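Local coordinates for beta-porphyranase A (Bacteroides plebeius, PDB 4AW7), which cleaves the sulfated red-algal polysaccharide porphyran at the beta-(1->4) linkages from beta-D-galactopyranose to alpha-L-galactopyranose-6-sulfate, releasing mostly disaccharides, at residues G263-G275 / L304-F317. Residues are numbered along the deposited sequence; the frame is centred on the assembly and turned at random.
Sequences GHVKPLAISEFGG and LMERQDNLFISIPF. With GLA (alpha-D-galactopyranose), chain B; GAL (beta-D-galactopyranose), chain D; L6S (6-O-sulfo-alpha-L-galactopyranose), chain C.
Glu-272 and Phe-317 lie side by side at the substrate end of two paired strands, pointing the same way. OE1 of Glu-272 hangs over one face of the Phe-317 ring near its CD1-CE1 rim, carboxylate and ring planes 25° apart, and CD comes 3.7 Å from CE1 of Phe-317. Glu-272 is the probable nucleophile; its OE2 reaches galactose O2 at 2.6 Å and forms a salt bridge to Arg-69, while OE1 is hydrogen-bonded to the hydroxyl of Tyr-231. The far rim of the Phe-317 ring meets sugar: CE2 comes 3.4 Å from galactose O6, and the sulfated galactose sits at the ring edge. The galactose is modelled as both anomers at one position, sharing O2 and O6. Replaced by an alanine, Phe-317 would no longer lie beside the carboxylate of Glu-272, which would probably open a gap there and strip one wall from the pocket that tolerates methylated galactose.

Behind this pair, Phe-317 N donates to Phe-273 O (2.8 Å), and Phe-273 N donates to Ile-315 O. Strands 268-275 and 313-316 run parallel here, neighbours in the parallel sheet of a glycoside hydrolase TIM-barrel domain, joined through helix 293-305. A beta bulge between Ile-270 and Phe-273 shifts the register by one residue. With CG between the backbone N and carbonyl carbon (chi1 67°), the Phe-273 ring swings toward Pro-316 and is sandwiched: CA of Pro-316 lies over one face and CD1 of Leu-304 over the opposite one, both toward the rim, in CH-pi contacts, CD1 4.2 Å from the centroid. Leu-304 also brings CD2 to within 3.8 Å of CG1 of Ile-270, seating the end of helix 293-305 against the sheet.

At the other end, Pro-267 CB stands almost squarely over the centre of the Phe-312 ring, 3.6 Å from its centroid. Asn-310 grips twice: its backbone O takes the nearly straight bond from Leu-268 N (176°), while ND2 reaches Lys-266 O at 3.2 Å from above the carbonyl plane.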
loop_
_atom_site.group_PDB
_atom_site.type_symbol
_atom_site.label_atom_id
_atom_site.label_comp_id
_atom_site.label_asym_id
_atom_site.label_seq_id
_atom_site.Cartn_x
_atom_site.Cartn_y
_atom_site.Cartn_z
ATOM N N GLY A 263 -0.516 -15.077 15.611
ATOM C CA GLY A 263 0.036 -16.298 15.045
ATOM C C GLY A 263 0.086 -16.314 13.541
ATOM O O GLY A 263 0.576 -17.270 12.950
ATOM N N HIS A 264 -0.421 -15.249 12.900
ATOM C CA HIS A 264 -0.463 -15.099 11.453
ATOM C C HIS A 264 -0.588 -13.593 11.164
ATOM O O HIS A 264 -1.095 -12.848 11.975
ATOM C CB HIS A 264 -1.638 -15.883 10.838
ATOM C CG HIS A 264 -2.947 -15.603 11.486
ATOM N ND1 HIS A 264 -3.836 -14.648 11.040
ATOM C CD2 HIS A 264 -3.533 -16.190 12.557
ATOM C CE1 HIS A 264 -4.913 -14.654 11.817
ATOM N NE2 HIS A 264 -4.741 -15.567 12.756
ATOM N N VAL A 265 -0.163 -13.187 9.983
ATOM C CA VAL A 265 -0.381 -11.814 9.531
ATOM C C VAL A 265 -1.881 -11.645 9.261
ATOM O O VAL A 265 -2.605 -12.640 9.095
ATOM C CB VAL A 265 0.468 -11.472 8.296
ATOM C CG1 VAL A 265 1.989 -11.607 8.598
ATOM C CG2 VAL A 265 0.054 -12.305 7.117
ATOM N N LYS A 266 -2.377 -10.419 9.360
ATOM C CA LYS A 266 -3.679 -10.056 8.796
ATOM C C LYS A 266 -3.444 -9.154 7.590
ATOM O O LYS A 266 -2.449 -8.419 7.523
ATOM C CB LYS A 266 -4.569 -9.325 9.802
ATOM C CG LYS A 266 -4.901 -10.180 11.015
ATOM C CD LYS A 266 -6.050 -9.611 11.850
ATOM C CE LYS A 266 -6.431 -10.501 13.036
ATOM N NZ LYS A 266 -7.736 -10.147 13.673
ATOM N N PRO A 267 -4.379 -9.177 6.640
ATOM C CA PRO A 267 -4.176 -8.371 5.445
ATOM C C PRO A 267 -4.087 -6.874 5.726
ATOM O O PRO A 267 -4.674 -6.363 6.675
ATOM C CB PRO A 267 -5.381 -8.714 4.576
ATOM C CG PRO A 267 -5.709 -10.116 4.980
ATOM C CD PRO A 267 -5.531 -10.057 6.475
ATOM N N LEU A 268 -3.379 -6.195 4.851
ATOM C CA LEU A 268 -3.255 -4.760 4.823
ATOM C C LEU A 268 -4.218 -4.124 3.861
ATOM O O LEU A 268 -4.641 -4.719 2.880
ATOM C CB LEU A 268 -1.827 -4.400 4.411
ATOM C CG LEU A 268 -0.737 -5.048 5.212
ATOM C CD1 LEU A 268 0.631 -4.760 4.517
ATOM C CD2 LEU A 268 -0.728 -4.675 6.678
ATOM N N ALA A 269 -4.546 -2.864 4.111
ATOM C CA ALA A 269 -5.290 -2.050 3.154
ATOM C C ALA A 269 -4.643 -0.682 3.114
ATOM O O ALA A 269 -4.471 -0.048 4.169
ATOM C CB ALA A 269 -6.761 -1.953 3.555
ATOM N N ILE A 270 -4.194 -0.246 1.938
ATOM C CA ILE A 270 -3.569 1.052 1.781
ATOM C C ILE A 270 -4.639 1.972 1.232
ATOM O O ILE A 270 -4.852 2.073 0.028
ATOM C CB ILE A 270 -2.284 1.020 0.914
ATOM C CG1 ILE A 270 -1.348 -0.097 1.366
ATOM C CG2 ILE A 270 -1.626 2.392 0.883
ATOM C CD1 ILE A 270 -0.954 -0.025 2.883
ATOM N N SER A 271 -5.398 2.567 2.151
ATOM C CA SER A 271 -6.622 3.248 1.744
ATOM C C SER A 271 -6.408 4.597 1.063
ATOM O O SER A 271 -7.335 5.130 0.465
ATOM C CB SER A 271 -7.616 3.328 2.922
ATOM O OG SER A 271 -6.991 3.876 4.056
ATOM N N GLU A 272 -5.172 5.125 1.138
ATOM C CA GLU A 272 -4.701 6.240 0.317
ATOM C C GLU A 272 -3.203 6.081 0.106
ATOM O O GLU A 272 -2.488 5.803 1.050
ATOM C CB GLU A 272 -4.882 7.606 0.980
ATOM C CG GLU A 272 -6.305 7.948 1.447
ATOM C CD GLU A 272 -6.363 9.230 2.241
ATOM O OE1 GLU A 272 -5.428 10.057 2.163
ATOM O OE2 GLU A 272 -7.343 9.437 2.973
ATOM N N PHE A 273 -2.729 6.269 -1.113
ATOM C CA PHE A 273 -1.298 6.438 -1.349
ATOM C C PHE A 273 -1.050 7.472 -2.440
ATOM O O PHE A 273 -1.783 7.542 -3.420
ATOM C CB PHE A 273 -0.536 5.142 -1.595
ATOM C CG PHE A 273 -0.847 4.389 -2.870
ATOM C CD1 PHE A 273 -1.916 3.475 -2.942
ATOM C CD2 PHE A 273 -0.043 4.532 -4.003
ATOM C CE1 PHE A 273 -2.133 2.724 -4.074
ATOM C CE2 PHE A 273 -0.263 3.752 -5.127
ATOM C CZ PHE A 273 -1.295 2.867 -5.179
ATOM N N GLY A 274 -0.011 8.270 -2.280
ATOM C CA GLY A 274 0.287 9.274 -3.269
ATOM C C GLY A 274 1.361 10.238 -2.824
ATOM O O GLY A 274 2.271 9.884 -2.070
ATOM N N GLY A 275 1.221 11.489 -3.273
ATOM C CA GLY A 275 2.160 12.544 -2.966
ATOM C C GLY A 275 1.428 13.772 -2.481
ATOM O O GLY A 275 0.267 14.023 -2.865
ATOM N N LEU A 304 3.564 -2.551 -3.261
ATOM C CA LEU A 304 2.274 -3.143 -2.936
ATOM C C LEU A 304 1.953 -4.345 -3.807
ATOM O O LEU A 304 1.303 -5.280 -3.339
ATOM C CB LEU A 304 1.175 -2.079 -2.998
ATOM C CG LEU A 304 1.372 -0.865 -2.102
ATOM C CD1 LEU A 304 0.217 0.103 -2.218
ATOM C CD2 LEU A 304 1.660 -1.262 -0.653
ATOM N N MET A 305 2.418 -4.389 -5.062
ATOM C CA MET A 305 2.272 -5.585 -5.889
ATOM C C MET A 305 2.917 -6.803 -5.253
ATOM O O MET A 305 2.370 -7.912 -5.294
ATOM C CB MET A 305 2.837 -5.344 -7.289
ATOM C CG MET A 305 1.880 -4.507 -8.149
ATOM S SD MET A 305 2.642 -4.153 -9.739
ATOM C CE MET A 305 1.224 -3.623 -10.661
ATOM N N GLU A 306 4.075 -6.595 -4.623
ATOM C CA GLU A 306 4.804 -7.661 -3.938
ATOM C C GLU A 306 4.150 -8.078 -2.626
ATOM O O GLU A 306 4.641 -9.031 -1.997
ATOM C CB GLU A 306 6.230 -7.222 -3.676
ATOM C CG GLU A 306 7.100 -7.245 -4.918
ATOM C CD GLU A 306 7.332 -8.661 -5.435
ATOM O OE1 GLU A 306 7.874 -9.483 -4.677
ATOM O OE2 GLU A 306 6.986 -8.973 -6.584
ATOM N N ARG A 307 3.042 -7.474 -2.247
ATOM C CA ARG A 307 2.295 -7.830 -1.056
ATOM C C ARG A 307 0.887 -8.368 -1.381
ATOM O O ARG A 307 0.023 -8.437 -0.502
ATOM C CB ARG A 307 2.184 -6.652 -0.093
ATOM C CG ARG A 307 3.525 -6.098 0.344
ATOM C CD ARG A 307 3.346 -5.073 1.413
ATOM N NE ARG A 307 4.611 -4.423 1.744
ATOM C CZ ARG A 307 5.376 -4.654 2.811
ATOM N NH1 ARG A 307 4.998 -5.488 3.767
ATOM N NH2 ARG A 307 6.518 -3.994 2.927
ATOM N N GLN A 308 0.631 -8.720 -2.645
ATOM C CA GLN A 308 -0.753 -9.005 -3.047
ATOM C C GLN A 308 -1.432 -10.063 -2.175
ATOM O O GLN A 308 -2.631 -9.983 -1.902
ATOM C CB GLN A 308 -0.820 -9.421 -4.516
ATOM C CG GLN A 308 -2.236 -9.408 -5.057
ATOM C CD GLN A 308 -2.309 -9.962 -6.451
ATOM O OE1 GLN A 308 -1.797 -9.361 -7.403
ATOM N NE2 GLN A 308 -2.975 -11.113 -6.599
ATOM N N ASP A 309 -0.677 -11.076 -1.775
ATOM C CA ASP A 309 -1.180 -12.158 -0.954
ATOM C C ASP A 309 -1.534 -11.743 0.452
ATOM O O ASP A 309 -2.194 -12.516 1.166
ATOM C CB ASP A 309 -0.201 -13.340 -0.910
ATOM C CG ASP A 309 1.191 -12.988 -0.468
ATOM O OD1 ASP A 309 1.659 -11.863 -0.654
ATOM O OD2 ASP A 309 1.878 -13.906 0.046
ATOM N N ASN A 310 -1.100 -10.568 0.871
ATOM C CA ASN A 310 -1.489 -9.991 2.158
ATOM C C ASN A 310 -2.075 -8.585 2.036
ATOM O O ASN A 310 -1.927 -7.767 2.944
ATOM C CB ASN A 310 -0.322 -9.985 3.146
ATOM C CG ASN A 310 -0.810 -9.871 4.583
ATOM O OD1 ASN A 310 -1.810 -10.487 4.956
ATOM N ND2 ASN A 310 -0.156 -8.992 5.392
ATOM N N LEU A 311 -2.761 -8.318 0.932
ATOM C CA LEU A 311 -3.287 -6.977 0.639
ATOM C C LEU A 311 -4.744 -7.107 0.230
ATOM O O LEU A 311 -5.067 -7.718 -0.780
ATOM C CB LEU A 311 -2.475 -6.323 -0.468
ATOM C CG LEU A 311 -2.915 -4.881 -0.836
ATOM C CD1 LEU A 311 -2.534 -3.860 0.242
ATOM C CD2 LEU A 311 -2.295 -4.494 -2.183
ATOM N N PHE A 312 -5.640 -6.496 1.006
ATOM C CA PHE A 312 -7.021 -6.434 0.575
ATOM C C PHE A 312 -7.249 -5.541 -0.652
ATOM O O PHE A 312 -7.955 -5.904 -1.612
ATOM C CB PHE A 312 -7.939 -5.876 1.682
ATOM C CG PHE A 312 -8.308 -6.833 2.790
ATOM C CD1 PHE A 312 -8.630 -8.137 2.575
ATOM C CD2 PHE A 312 -8.421 -6.361 4.088
ATOM C CE1 PHE A 312 -9.039 -8.971 3.610
ATOM C CE2 PHE A 312 -8.827 -7.183 5.126
ATOM C CZ PHE A 312 -9.143 -8.473 4.884
ATOM N N ILE A 313 -6.666 -4.354 -0.594
ATOM C CA ILE A 313 -6.931 -3.292 -1.559
ATOM C C ILE A 313 -5.922 -2.181 -1.316
ATOM O O ILE A 313 -5.489 -1.988 -0.180
ATOM C CB ILE A 313 -8.392 -2.789 -1.454
ATOM C CG1 ILE A 313 -8.795 -1.922 -2.651
ATOM C CG2 ILE A 313 -8.652 -2.091 -0.118
ATOM C CD1 ILE A 313 -10.319 -1.683 -2.807
ATOM N N SER A 314 -5.658 -1.402 -2.350
ATOM C CA SER A 314 -4.902 -0.165 -2.273
ATOM C C SER A 314 -5.583 0.844 -3.185
ATOM O O SER A 314 -6.185 0.469 -4.202
ATOM C CB SER A 314 -3.423 -0.328 -2.587
ATOM O OG SER A 314 -3.167 -0.657 -3.936
ATOM N N ILE A 315 -5.496 2.114 -2.833
ATOM C CA ILE A 315 -6.212 3.189 -3.527
ATOM C C ILE A 315 -5.275 4.355 -3.802
ATOM O O ILE A 315 -4.917 5.115 -2.904
ATOM C CB ILE A 315 -7.387 3.731 -2.683
ATOM C CG1 ILE A 315 -8.333 2.634 -2.136
ATOM C CG2 ILE A 315 -8.179 4.804 -3.486
ATOM C CD1 ILE A 315 -9.184 1.943 -3.128
ATOM N N PRO A 316 -4.843 4.531 -5.056
ATOM C CA PRO A 316 -4.132 5.730 -5.466
ATOM C C PRO A 316 -4.964 6.976 -5.111
ATOM O O PRO A 316 -6.172 6.984 -5.361
ATOM C CB PRO A 316 -4.055 5.515 -7.016
ATOM C CG PRO A 316 -4.121 4.061 -7.190
ATOM C CD PRO A 316 -5.095 3.630 -6.192
ATOM N N PHE A 317 -4.327 7.978 -4.515
ATOM C CA PHE A 317 -5.066 9.160 -4.103
ATOM C C PHE A 317 -5.252 10.137 -5.249
ATOM O O PHE A 317 -4.567 11.164 -5.337
ATOM C CB PHE A 317 -4.492 9.795 -2.835
ATOM C CG PHE A 317 -5.456 10.734 -2.180
ATOM C CD1 PHE A 317 -6.532 10.222 -1.474
ATOM C CD2 PHE A 317 -5.298 12.111 -2.241
ATOM C CE1 PHE A 317 -7.402 11.049 -0.818
ATOM C CE2 PHE A 317 -6.187 12.926 -1.557
ATOM C CZ PHE A 317 -7.218 12.406 -0.894
HETATM C C1 GLA B . -5.048 12.247 4.315
HETATM C C2 GLA B . -6.542 12.617 4.233
HETATM C C3 GLA B . -6.904 13.133 2.852
HETATM C C4 GLA B . -5.904 14.139 2.340
HETATM C C5 GLA B . -4.492 13.533 2.402
HETATM C C6 GLA B . -3.489 14.436 1.595
HETATM O O1 GLA B . -4.686 11.049 3.776
HETATM O O2 GLA B . -7.357 11.466 4.626
HETATM O O3 GLA B . -8.124 13.823 2.860
HETATM O O4 GLA B . -5.972 15.344 3.127
HETATM O O5 GLA B . -4.224 13.305 3.861
HETATM O O6 GLA B . -3.442 13.935 0.187
HETATM C C1 GAL D . -5.048 12.247 4.315
HETATM C C2 GAL D . -6.542 12.617 4.233
HETATM C C3 GAL D . -6.904 13.133 2.852
HETATM C C4 GAL D . -5.904 14.139 2.340
HETATM C C5 GAL D . -4.492 13.533 2.402
HETATM C C6 GAL D . -3.489 14.436 1.595
HETATM O O1 GAL D . -4.774 11.805 5.704
HETATM O O2 GAL D . -7.357 11.466 4.626
HETATM O O3 GAL D . -8.124 13.823 2.860
HETATM O O4 GAL D . -5.972 15.344 3.127
HETATM O O5 GAL D . -4.224 13.305 3.861
HETATM O O6 GAL D . -3.442 13.935 0.187
HETATM O O1S L6S C . -11.751 11.993 -2.837
HETATM O O2S L6S C . -11.479 14.260 -3.746
HETATM O O3S L6S C . -13.316 13.716 -2.208
HETATM C C1 L6S C . -9.464 13.009 2.954
HETATM C C2 L6S C . -10.425 13.943 3.655
HETATM C C3 L6S C . -10.670 15.178 2.775
HETATM C C4 L6S C . -11.242 14.703 1.386
HETATM C C5 L6S C . -10.251 13.702 0.779
HETATM C C6 L6S C . -10.928 12.951 -0.390
HETATM O O2 L6S C . -9.953 14.296 4.971
HETATM O O3 L6S C . -11.571 16.107 3.395
HETATM O O4 L6S C . -12.519 14.088 1.619
HETATM O O5 L6S C . -9.877 12.637 1.662
HETATM O O6 L6S C . -11.031 13.842 -1.491
HETATM S S1 L6S C . -11.927 13.411 -2.655
HETATM O O HOH W 1 -1.841 11.971 -4.308
#